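Local coordinates for uncharacterized protein MTH_862 (Methanothermobacter thermautotrophicus, PDB 2R47) that is of unknown function but belongs to DUF2124, a family of uncharacterized proteins conserved in archaea, and is found here as a two-chain assembly, at residues 47-50 with 51-54; 17-20 with 21-25. All coordinates share one frame; numbering follows the deposited sequence. Where two conformers were deposited one is given.

Interaction 1 (47-50 with 51-54); sequences YAVR and DKDN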
# COMPACT_ATOMS: atom_id res chain seq x y z
N TYR A 47 2.62 6.57 -7.23
CA TYR A 47 1.68 6.35 -8.31
C TYR A 47 0.72 7.53 -8.48
O TYR A 47 0.45 7.93 -9.60
CB TYR A 47 0.84 5.05 -8.12
CG TYR A 47 0.07 4.72 -9.41
CD1 TYR A 47 0.76 4.28 -10.55
CD2 TYR A 47 -1.33 4.89 -9.49
CE1 TYR A 47 0.09 3.99 -11.74
CE2 TYR A 47 -2.03 4.58 -10.70
CZ TYR A 47 -1.29 4.16 -11.81
OH TYR A 47 -1.93 3.87 -13.04
N ALA A 48 0.19 8.06 -7.39
CA ALA A 48 -0.74 9.18 -7.45
C ALA A 48 -0.10 10.43 -8.03
O ALA A 48 -0.80 11.32 -8.53
CB ALA A 48 -1.31 9.46 -6.03
N VAL A 49 1.22 10.54 -7.87
CA VAL A 49 1.96 11.69 -8.42
C VAL A 49 3.05 11.23 -9.38
O VAL A 49 4.15 11.79 -9.40
CB VAL A 49 2.52 12.62 -7.32
CG1 VAL A 49 1.36 13.24 -6.52
CG2 VAL A 49 3.53 11.88 -6.38
N ARG A 50 2.70 10.28 -10.27
CA ARG A 50 3.70 9.63 -11.12
C ARG A 50 4.27 10.58 -12.17
O ARG A 50 5.24 10.24 -12.86
CB ARG A 50 3.08 8.41 -11.80
CG ARG A 50 1.74 8.69 -12.50
CD ARG A 50 1.22 7.39 -13.11
NE ARG A 50 -0.08 7.51 -13.80
CZ ARG A 50 -1.26 7.64 -13.17
NH1 ARG A 50 -1.30 7.69 -11.84
NH2 ARG A 50 -2.40 7.72 -13.87
N ASP A 51 3.66 11.75 -12.31
CA ASP A 51 4.20 12.82 -13.16
C ASP A 51 5.52 13.41 -12.63
O ASP A 51 6.29 14.10 -13.36
CB ASP A 51 3.15 13.94 -13.37
CG ASP A 51 2.57 14.51 -12.05
OD1 ASP A 51 1.92 13.79 -11.28
OD2 ASP A 51 2.72 15.72 -11.83
N LYS A 52 5.77 13.21 -11.34
CA LYS A 52 6.92 13.81 -10.68
C LYS A 52 8.07 12.83 -10.73
O LYS A 52 7.91 11.72 -11.17
CB LYS A 52 6.57 14.15 -9.24
CG LYS A 52 5.56 15.28 -9.19
CD LYS A 52 5.21 15.61 -7.79
CE LYS A 52 3.95 16.50 -7.76
NZ LYS A 52 4.01 17.66 -8.72
N ASP A 53 9.25 13.28 -10.33
CA ASP A 53 10.40 12.38 -10.26
C ASP A 53 10.50 11.95 -8.78
O ASP A 53 10.77 12.76 -7.88
CB ASP A 53 11.71 13.04 -10.74
CG ASP A 53 11.94 12.90 -12.27
OD1 ASP A 53 11.16 12.23 -12.98
OD2 ASP A 53 12.96 13.45 -12.75
N ASN A 54 10.24 10.66 -8.53
CA ASN A 54 10.05 10.20 -7.15
C ASN A 54 11.10 9.15 -6.79
O ASN A 54 11.52 8.34 -7.65
CB ASN A 54 8.70 9.53 -7.03
CG ASN A 54 7.53 10.49 -7.36
OD1 ASN A 54 7.54 11.63 -6.92
ND2 ASN A 54 6.57 10.02 -8.14
O HOH W 1 -0.89 13.71 -10.06
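With CG anti to its carbonyl carbon (chi1 -61°), Asn54 swings its amide back toward Val49, and the two side chains cross at about a right angle. Asn54 ND2 donates to Val49 O over 3.3 Å. The acceptor lies almost in the amide plane, but the donor stands well above the carbonyl plane. From the opposite face of that plane comes Lys52 N, 2.9 Å from Val49 O. This second bond closes a type I beta turn from Val49 to Lys52, which links helix 40-48 to strand 53-58 of the mixed sheet. Two donors therefore grip one carbonyl oxygen. With an alanine in place of Asn54, Val49 O would probably keep the turn bond but lose the amide, and a gap would be likely to open beside Val49 CG2. The Lys52 chain passes over Val49, with Lys52 CD 4.0 Å from Val49 CB. Its chain bends at the end, and its NZ bonds to Ala26 O; the salt bridge to Asp51 is long. Water 1 links the helix end to the turn, 2.8 Å from Ala48 O and 3.1 Å from Asp51 OD1. Arg50, extended from CG to NE, reaches back to Tyr47. Its NH1 bonds to Tyr47 O at 2.9 Å, with that oxygen close to the guanidinium plane, and lies 3.4 Å above one face of the Tyr47 ring, toward the rim.

Interaction 2 (17-20 with 21-25); sequences GVFR and EAVKD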
# COMPACT_ATOMS: atom_id res chain seq x y z
N GLY A 17 -5.89 12.19 -3.29
CA GLY A 17 -6.15 13.59 -3.70
C GLY A 17 -5.57 14.67 -2.80
O GLY A 17 -4.98 15.65 -3.30
N VAL A 18 -5.71 14.50 -1.48
CA VAL A 18 -5.11 15.51 -0.56
C VAL A 18 -3.59 15.48 -0.64
O VAL A 18 -2.94 16.50 -0.44
CB VAL A 18 -5.61 15.39 0.89
CG1 VAL A 18 -7.13 15.55 0.95
CG2 VAL A 18 -5.16 14.05 1.54
N PHE A 19 -3.01 14.32 -0.94
CA PHE A 19 -1.56 14.24 -1.17
C PHE A 19 -1.21 15.00 -2.46
O PHE A 19 -0.29 15.85 -2.47
CB PHE A 19 -1.06 12.77 -1.22
CG PHE A 19 0.46 12.67 -1.38
CD1 PHE A 19 1.30 13.01 -0.32
CD2 PHE A 19 1.01 12.34 -2.61
CE1 PHE A 19 2.71 12.98 -0.48
CE2 PHE A 19 2.40 12.32 -2.78
CZ PHE A 19 3.23 12.58 -1.71
N ARG A 20 -1.94 14.72 -3.54
CA ARG A 20 -1.68 15.44 -4.79
C ARG A 20 -1.72 16.94 -4.60
O ARG A 20 -0.90 17.64 -5.15
CB ARG A 20 -2.72 15.09 -5.84
CG ARG A 20 -2.55 13.70 -6.39
CD ARG A 20 -3.31 13.52 -7.74
NE ARG A 20 -3.56 12.09 -7.90
CZ ARG A 20 -4.67 11.46 -7.51
NH1 ARG A 20 -5.69 12.14 -7.01
NH2 ARG A 20 -4.76 10.13 -7.67
N GLU A 21 -2.68 17.41 -3.81
CA GLU A 21 -2.83 18.84 -3.50
C GLU A 21 -1.64 19.34 -2.70
O GLU A 21 -1.11 20.43 -3.01
CB GLU A 21 -4.10 19.04 -2.67
CG GLU A 21 -5.36 18.86 -3.47
CD GLU A 21 -6.60 18.90 -2.60
OE1 GLU A 21 -6.52 18.96 -1.34
OE2 GLU A 21 -7.69 18.87 -3.19
N ALA A 22 -1.24 18.57 -1.68
CA ALA A 22 -0.12 18.94 -0.81
C ALA A 22 1.19 19.11 -1.61
O ALA A 22 1.95 20.01 -1.33
CB ALA A 22 0.05 17.92 0.34
N VAL A 23 1.44 18.27 -2.62
CA VAL A 23 2.69 18.34 -3.40
C VAL A 23 2.55 18.96 -4.80
O VAL A 23 3.41 18.76 -5.67
CB VAL A 23 3.36 16.94 -3.51
CG1 VAL A 23 3.68 16.44 -2.08
CG2 VAL A 23 2.46 15.95 -4.26
N LYS A 24 1.52 19.76 -5.00
CA LYS A 24 1.21 20.24 -6.35
C LYS A 24 2.35 20.98 -7.02
O LYS A 24 2.49 20.89 -8.23
CB LYS A 24 -0.02 21.14 -6.32
CG LYS A 24 0.02 22.30 -5.35
CD LYS A 24 -1.39 22.98 -5.29
CE LYS A 24 -1.31 24.46 -4.87
NZ LYS A 24 -2.66 25.04 -4.38
N ASP A 25 3.13 21.72 -6.25
CA ASP A 25 4.20 22.55 -6.82
C ASP A 25 5.56 21.88 -6.83
O ASP A 25 6.55 22.50 -7.26
CB ASP A 25 4.28 23.89 -6.06
CG ASP A 25 3.05 24.77 -6.30
OD1 ASP A 25 2.55 24.80 -7.45
OD2 ASP A 25 2.58 25.43 -5.35
O HOH W 2 -4.22 18.75 0.94
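The last turn of helix 11-22 and the loop that follows make this contact, between side chains and backbone groups three to four residues apart. The helix packs on the mixed sheet, with Phe19 and Val23 reaching Met121 of strand 118-125. Three successive i to i+4 bonds hold the turn: Glu21 N to Gly17 O, Ala22 N to Val18 O and Val23 N to Phe19 O. The last of these is donated by Val23, the first residue to leave helical backbone angles. The weak bond from Lys24 N to Glu21 O spans only three residues.

On the buried side, Phe19 CG lies anti to its backbone N (chi1 -177°). This carries the ring toward the end of the helix, where Val23 meets it. Val23 CG1 sits over one ring face, 4.2 Å from the ring centroid and 27° off its normal, a CH-pi contact. Val23 CG2 packs on the Phe19 ring too, 3.9 Å from CE2. The ring also meets Phe45 edge-to-face, so it is held by aromatic as well as aliphatic neighbours. Val18 is buried against strand 4-10 and strand 142-154, and packs on Val152 of the second subunit.

Glu21 and Arg20 are exposed. Glu21 extends back along the helix, its CG 3.2 Å from Gly17 O, and its OE1 forms a salt bridge with Lys7. Arg20 is likewise extended, and its NE makes a probable hydrogen bond to Ala48 O. Water 2 donates both to Val18 O, at 2.9 Å, and to Glu21 OE1, at 3.2 Å. Val18 O thus accepts from this water as well as from Ala22 N.

How the interactions relate
Both interactions lie where a helix ends, and the two ends touch. Interaction 2 finishes helix 11-22 ahead of strand 28-33; interaction 1 finishes helix 40-48 ahead of strand 53-58, its parallel neighbour in the sheet. Each is partly buried. The inner side of 17-25 is aromatic and aliphatic, while that of 47-54 pairs a valine with a buried asparagine amide. Helical bonds hold 17-25, a beta turn 47-54. Val49 CG1 packs 3.7 Å from Val23 CG2, joining their apolar sides. The probable hydrogen bond between Arg20 and Ala48 is a polar tie between the two contacts, and Lys52 CE packs on Val23 O.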